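Local coordinates for protein PtLCIB4 H88A mutant (Phaeodactylum tricornutum, PDB 5B5Z) that probably acts as a zinc-dependent beta-type carbonic anhydrase of the limiting CO2-inducible LCIB family, at residues 17-31 with 244-258. Residues are numbered along the deposited sequence; the frame is centred on the assembly and turned at random.
Sequences TLTAVKKAFPDALTN and IQINTPKEMSDFFVV
The backbone oxygen of Asp-254 accepts two hydrogen bonds: Asn-31 N reaches Asp-254 O from above the carbonyl plane at 3.1 Å, while Ser-253 OG meets it in that plane at 2.8 Å. The grip sits where the beta hairpin of strands 238-247 and 255-264 gains a short antiparallel neighbour, strand 29-30. The added strand is sewn on by two bonds of the Leu-29/Phe-256 pair, of which Leu-29 N to Phe-256 O is almost straight. Water joins Asn-31 OD1 to Phe-255 O, and Asp-70 holds Asn-31 ND2.

The N-terminal helix 16-24 packs over the hairpin, its part 17-24 nearly parallel to strand 255-258 (5°); helix 205-228 also touches Phe-25 and Ile-244. With CG anti to its carbonyl carbon (chi1 -72°), Phe-255 sends its ring under the helix: Val-21 CG1 stands over one face, and Leu-18 CD1 touches CZ of Phe-255 at 3.6 Å. Beside it Ile-246 CD1 packs 3.6 Å from CD2 of Phe-25, whose ring meets that of Trp-124 with the planes at about 80°. Asn-247 OD1 hydrogen-bonds ND1 of His-115, a zinc ligand, placing Asn-247 in the metal's second shell. At the loop joining the two strands, Met-252 SD rests 3.7 Å from Thr-17 CG2.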
loop_
_atom_site.group_PDB
_atom_site.type_symbol
_atom_site.label_atom_id
_atom_site.label_comp_id
_atom_site.label_asym_id
_atom_site.label_seq_id
_atom_site.Cartn_x
_atom_site.Cartn_y
_atom_site.Cartn_z
ATOM N N THR A 17 16.952 -21.885 10.212
ATOM C CA THR A 17 16.577 -20.592 9.659
ATOM C C THR A 17 17.315 -19.471 10.370
ATOM O O THR A 17 17.899 -18.603 9.721
ATOM C CB THR A 17 15.056 -20.357 9.757
ATOM O OG1 THR A 17 14.373 -21.397 9.049
ATOM C CG2 THR A 17 14.680 -19.010 9.149
ATOM N N LEU A 18 17.300 -19.492 11.702
ATOM C CA LEU A 18 17.942 -18.435 12.483
ATOM C C LEU A 18 19.450 -18.375 12.223
ATOM O O LEU A 18 20.034 -17.294 12.150
ATOM C CB LEU A 18 17.660 -18.621 13.980
ATOM C CG LEU A 18 18.276 -17.595 14.934
ATOM C CD1 LEU A 18 17.865 -16.180 14.547
ATOM C CD2 LEU A 18 17.883 -17.871 16.382
ATOM N N THR A 19 20.081 -19.533 12.072
ATOM C CA THR A 19 21.502 -19.565 11.740
ATOM C C THR A 19 21.775 -18.863 10.412
ATOM O O THR A 19 22.696 -18.051 10.306
ATOM C CB THR A 19 22.023 -21.012 11.670
ATOM O OG1 THR A 19 22.008 -21.569 12.991
ATOM C CG2 THR A 19 23.445 -21.050 11.105
ATOM N N ALA A 20 20.965 -19.179 9.407
ATOM C CA ALA A 20 21.104 -18.567 8.098
ATOM C C ALA A 20 20.972 -17.048 8.196
ATOM O O ALA A 20 21.761 -16.311 7.607
ATOM C CB ALA A 20 20.070 -19.123 7.147
ATOM N N VAL A 21 19.990 -16.594 8.970
ATOM C CA VAL A 21 19.735 -15.165 9.120
ATOM C C VAL A 21 20.932 -14.444 9.725
ATOM O O VAL A 21 21.366 -13.421 9.203
ATOM C CB VAL A 21 18.486 -14.897 9.998
ATOM C CG1 VAL A 21 18.406 -13.414 10.398
ATOM C CG2 VAL A 21 17.226 -15.344 9.247
ATOM N N LYS A 22 21.469 -14.989 10.820
ATOM C CA LYS A 22 22.570 -14.352 11.541
ATOM C C LYS A 22 23.891 -14.492 10.775
ATOM O O LYS A 22 24.784 -13.647 10.897
ATOM C CB LYS A 22 22.700 -14.943 12.954
ATOM C CG LYS A 22 21.516 -14.622 13.874
ATOM C CD LYS A 22 21.190 -13.133 13.855
ATOM C CE LYS A 22 20.070 -12.794 14.828
ATOM N NZ LYS A 22 20.475 -13.072 16.240
ATOM N N LYS A 23 23.982 -15.527 9.951
ATOM C CA LYS A 23 25.167 -15.748 9.126
ATOM C C LYS A 23 25.336 -14.606 8.129
ATOM O O LYS A 23 26.428 -14.064 7.956
ATOM C CB LYS A 23 25.063 -17.089 8.383
ATOM C CG LYS A 23 26.280 -17.984 8.460
ATOM C CD LYS A 23 26.175 -19.129 7.455
ATOM C CE LYS A 23 27.566 -19.472 6.894
ATOM N NZ LYS A 23 27.539 -20.768 6.178
ATOM N N ALA A 24 24.234 -14.202 7.501
ATOM C CA ALA A 24 24.306 -13.203 6.445
ATOM C C ALA A 24 24.118 -11.792 7.001
ATOM O O ALA A 24 24.674 -10.828 6.473
ATOM C CB ALA A 24 23.261 -13.493 5.365
ATOM N N PHE A 25 23.320 -11.696 8.061
ATOM C CA PHE A 25 22.954 -10.418 8.673
ATOM C C PHE A 25 23.128 -10.477 10.194
ATOM O O PHE A 25 22.170 -10.664 10.924
ATOM C CB PHE A 25 21.499 -10.057 8.304
ATOM C CG PHE A 25 21.247 -10.035 6.817
ATOM C CD1 PHE A 25 21.693 -8.973 6.052
ATOM C CD2 PHE A 25 20.601 -11.088 6.190
ATOM C CE1 PHE A 25 21.501 -8.953 4.689
ATOM C CE2 PHE A 25 20.397 -11.076 4.816
ATOM C CZ PHE A 25 20.845 -9.998 4.068
ATOM N N PRO A 26 24.377 -10.343 10.675
ATOM C CA PRO A 26 24.700 -10.536 12.092
ATOM C C PRO A 26 23.948 -9.590 12.999
ATOM O O PRO A 26 23.715 -9.922 14.162
ATOM C CB PRO A 26 26.196 -10.220 12.167
ATOM C CG PRO A 26 26.678 -10.341 10.820
ATOM C CD PRO A 26 25.578 -10.139 9.854
ATOM N N ASP A 27 23.593 -8.422 12.466
ATOM C CA ASP A 27 22.997 -7.364 13.274
ATOM C C ASP A 27 21.474 -7.354 13.195
ATOM O O ASP A 27 20.854 -6.437 13.715
ATOM C CB ASP A 27 23.557 -5.993 12.858
ATOM C CG ASP A 27 23.419 -5.708 11.361
ATOM O OD1 ASP A 27 23.325 -6.656 10.551
ATOM O OD2 ASP A 27 23.471 -4.516 10.981
ATOM N N ALA A 28 20.880 -8.367 12.568
ATOM C CA ALA A 28 19.415 -8.407 12.433
ATOM C C ALA A 28 18.701 -8.371 13.785
ATOM O O ALA A 28 19.142 -9.000 14.744
ATOM C CB ALA A 28 18.992 -9.632 11.661
ATOM N N LEU A 29 17.599 -7.616 13.852
ATOM C CA LEU A 29 16.756 -7.544 15.043
ATOM C C LEU A 29 15.419 -8.243 14.808
ATOM O O LEU A 29 14.916 -8.224 13.696
ATOM C CB LEU A 29 16.485 -6.087 15.423
ATOM C CG LEU A 29 17.696 -5.198 15.701
ATOM C CD1 LEU A 29 17.262 -3.754 15.954
ATOM C CD2 LEU A 29 18.478 -5.749 16.885
ATOM N N THR A 30 14.821 -8.836 15.838
ATOM C CA THR A 30 13.436 -9.277 15.694
ATOM C C THR A 30 12.533 -8.050 15.556
ATOM O O THR A 30 12.901 -6.954 15.979
ATOM C CB THR A 30 12.947 -10.094 16.889
ATOM O OG1 THR A 30 12.928 -9.250 18.048
ATOM C CG2 THR A 30 13.860 -11.288 17.148
ATOM N N ASN A 31 11.349 -8.232 14.982
ATOM C CA ASN A 31 10.408 -7.123 14.899
ATOM C C ASN A 31 10.199 -6.457 16.255
ATOM O O ASN A 31 10.206 -5.231 16.358
ATOM C CB ASN A 31 9.071 -7.594 14.353
ATOM C CG ASN A 31 9.046 -7.650 12.843
ATOM O OD1 ASN A 31 10.092 -7.764 12.198
ATOM N ND2 ASN A 31 7.848 -7.544 12.266
ATOM N N ILE A 244 16.383 -3.884 5.608
ATOM C CA ILE A 244 15.973 -5.115 4.946
ATOM C C ILE A 244 15.089 -5.940 5.862
ATOM O O ILE A 244 15.496 -6.335 6.949
ATOM C CB ILE A 244 17.200 -5.972 4.522
ATOM C CG1 ILE A 244 18.111 -5.136 3.612
ATOM C CG2 ILE A 244 16.718 -7.269 3.858
ATOM C CD1 ILE A 244 19.445 -5.760 3.362
ATOM N N GLN A 245 13.858 -6.165 5.411
ATOM C CA GLN A 245 12.882 -6.952 6.114
ATOM C C GLN A 245 13.099 -8.433 5.788
ATOM O O GLN A 245 13.165 -8.813 4.615
ATOM C CB GLN A 245 11.490 -6.449 5.701
ATOM C CG GLN A 245 10.317 -7.169 6.243
ATOM C CD GLN A 245 9.031 -6.460 5.853
ATOM O OE1 GLN A 245 8.986 -5.698 4.860
ATOM N NE2 GLN A 245 7.984 -6.700 6.621
ATOM N N ILE A 246 13.226 -9.267 6.813
ATOM C CA ILE A 246 13.454 -10.691 6.587
ATOM C C ILE A 246 12.231 -11.493 7.021
ATOM O O ILE A 246 11.876 -11.522 8.193
ATOM C CB ILE A 246 14.718 -11.177 7.322
ATOM C CG1 ILE A 246 15.935 -10.413 6.791
ATOM C CG2 ILE A 246 14.897 -12.684 7.149
ATOM C CD1 ILE A 246 17.249 -10.777 7.504
ATOM N N ASN A 247 11.563 -12.097 6.048
ATOM C CA ASN A 247 10.326 -12.820 6.303
ATOM C C ASN A 247 10.605 -14.301 6.528
ATOM O O ASN A 247 11.104 -14.995 5.641
ATOM C CB ASN A 247 9.355 -12.617 5.143
ATOM C CG ASN A 247 9.082 -11.155 4.881
ATOM O OD1 ASN A 247 9.303 -10.655 3.782
ATOM N ND2 ASN A 247 8.655 -10.456 5.902
ATOM N N THR A 248 10.256 -14.777 7.716
ATOM C CA THR A 248 10.600 -16.127 8.148
ATOM C C THR A 248 9.350 -17.006 8.235
ATOM O O THR A 248 8.236 -16.494 8.163
ATOM C CB THR A 248 11.283 -16.071 9.512
ATOM O OG1 THR A 248 10.380 -15.471 10.442
ATOM C CG2 THR A 248 12.580 -15.243 9.435
ATOM N N PRO A 249 9.522 -18.335 8.389
ATOM C CA PRO A 249 8.346 -19.197 8.573
ATOM C C PRO A 249 7.442 -18.758 9.738
ATOM O O PRO A 249 7.876 -18.028 10.632
ATOM C CB PRO A 249 8.968 -20.571 8.841
ATOM C CG PRO A 249 10.258 -20.536 8.084
ATOM C CD PRO A 249 10.765 -19.123 8.275
ATOM N N LYS A 250 6.192 -19.217 9.710
ATOM C CA LYS A 250 5.134 -18.721 10.592
ATOM C C LYS A 250 5.414 -18.905 12.084
ATOM O O LYS A 250 5.004 -18.085 12.904
ATOM C CB LYS A 250 3.806 -19.404 10.244
ATOM N N GLU A 251 6.119 -19.973 12.432
ATOM C CA GLU A 251 6.403 -20.285 13.834
ATOM C C GLU A 251 7.502 -19.391 14.411
ATOM O O GLU A 251 7.883 -19.528 15.575
ATOM C CB GLU A 251 6.811 -21.754 13.982
ATOM C CG GLU A 251 6.286 -22.685 12.890
ATOM C CD GLU A 251 7.164 -22.698 11.644
ATOM O OE1 GLU A 251 8.406 -22.786 11.785
ATOM O OE2 GLU A 251 6.609 -22.628 10.525
ATOM N N MET A 252 7.998 -18.468 13.595
ATOM C CA MET A 252 9.197 -17.716 13.922
ATOM C C MET A 252 8.933 -16.213 13.855
ATOM O O MET A 252 8.054 -15.787 13.116
ATOM C CB MET A 252 10.306 -18.097 12.945
ATOM C CG MET A 252 11.686 -18.158 13.518
ATOM S SD MET A 252 12.789 -18.889 12.292
ATOM C CE MET A 252 11.753 -20.165 11.610
ATOM N N SER A 253 9.692 -15.418 14.608
ATOM C CA SER A 253 9.652 -13.966 14.427
ATOM C C SER A 253 10.253 -13.563 13.078
ATOM O O SER A 253 11.174 -14.201 12.575
ATOM C CB SER A 253 10.402 -13.241 15.547
ATOM O OG SER A 253 10.288 -11.829 15.387
ATOM N N ASP A 254 9.716 -12.499 12.495
ATOM C CA ASP A 254 10.376 -11.846 11.375
ATOM C C ASP A 254 11.540 -11.030 11.916
ATOM O O ASP A 254 11.598 -10.732 13.110
ATOM C CB ASP A 254 9.404 -10.941 10.626
ATOM C CG ASP A 254 8.599 -11.681 9.573
ATOM O OD1 ASP A 254 8.691 -12.924 9.450
ATOM O OD2 ASP A 254 7.829 -10.995 8.864
ATOM N N PHE A 255 12.457 -10.655 11.035
ATOM C CA PHE A 255 13.611 -9.862 11.415
ATOM C C PHE A 255 13.729 -8.625 10.535
ATOM O O PHE A 255 13.104 -8.526 9.471
ATOM C CB PHE A 255 14.907 -10.686 11.326
ATOM C CG PHE A 255 15.041 -11.719 12.412
ATOM C CD1 PHE A 255 14.290 -12.884 12.374
ATOM C CD2 PHE A 255 15.901 -11.508 13.481
ATOM C CE1 PHE A 255 14.402 -13.841 13.391
ATOM C CE2 PHE A 255 16.025 -12.457 14.497
ATOM C CZ PHE A 255 15.269 -13.619 14.448
ATOM N N PHE A 256 14.539 -7.685 10.994
ATOM C CA PHE A 256 14.833 -6.488 10.230
ATOM C C PHE A 256 16.292 -6.118 10.421
ATOM O O PHE A 256 16.808 -6.140 11.539
ATOM C CB PHE A 256 13.907 -5.333 10.671
ATOM C CG PHE A 256 13.878 -4.156 9.710
ATOM C CD1 PHE A 256 14.778 -3.094 9.840
ATOM C CD2 PHE A 256 12.931 -4.108 8.683
ATOM C CE1 PHE A 256 14.742 -2.007 8.958
ATOM C CE2 PHE A 256 12.880 -3.020 7.809
ATOM C CZ PHE A 256 13.790 -1.974 7.940
ATOM N N VAL A 257 16.952 -5.799 9.313
ATOM C CA VAL A 257 18.321 -5.322 9.322
ATOM C C VAL A 257 18.332 -3.817 9.146
ATOM O O VAL A 257 18.066 -3.332 8.057
ATOM C CB VAL A 257 19.133 -5.961 8.178
ATOM C CG1 VAL A 257 20.638 -5.604 8.295
ATOM C CG2 VAL A 257 18.898 -7.462 8.139
ATOM N N VAL A 258 18.645 -3.076 10.201
ATOM C CA VAL A 258 18.681 -1.617 10.117
ATOM C C VAL A 258 19.923 -1.108 9.402
ATOM O O VAL A 258 21.048 -1.364 9.833
ATOM C CB VAL A 258 18.637 -0.962 11.508
ATOM C CG1 VAL A 258 18.625 0.543 11.371
ATOM C CG2 VAL A 258 17.417 -1.413 12.249
HETATM O O HOH W 1 19.816 -4.092 12.681
HETATM O O HOH W 2 22.204 -2.521 12.171
HETATM O O HOH W 3 23.289 -3.075 8.802
HETATM O O HOH W 4 10.604 -7.384 9.629
HETATM O O HOH W 5 7.914 -8.234 9.215
#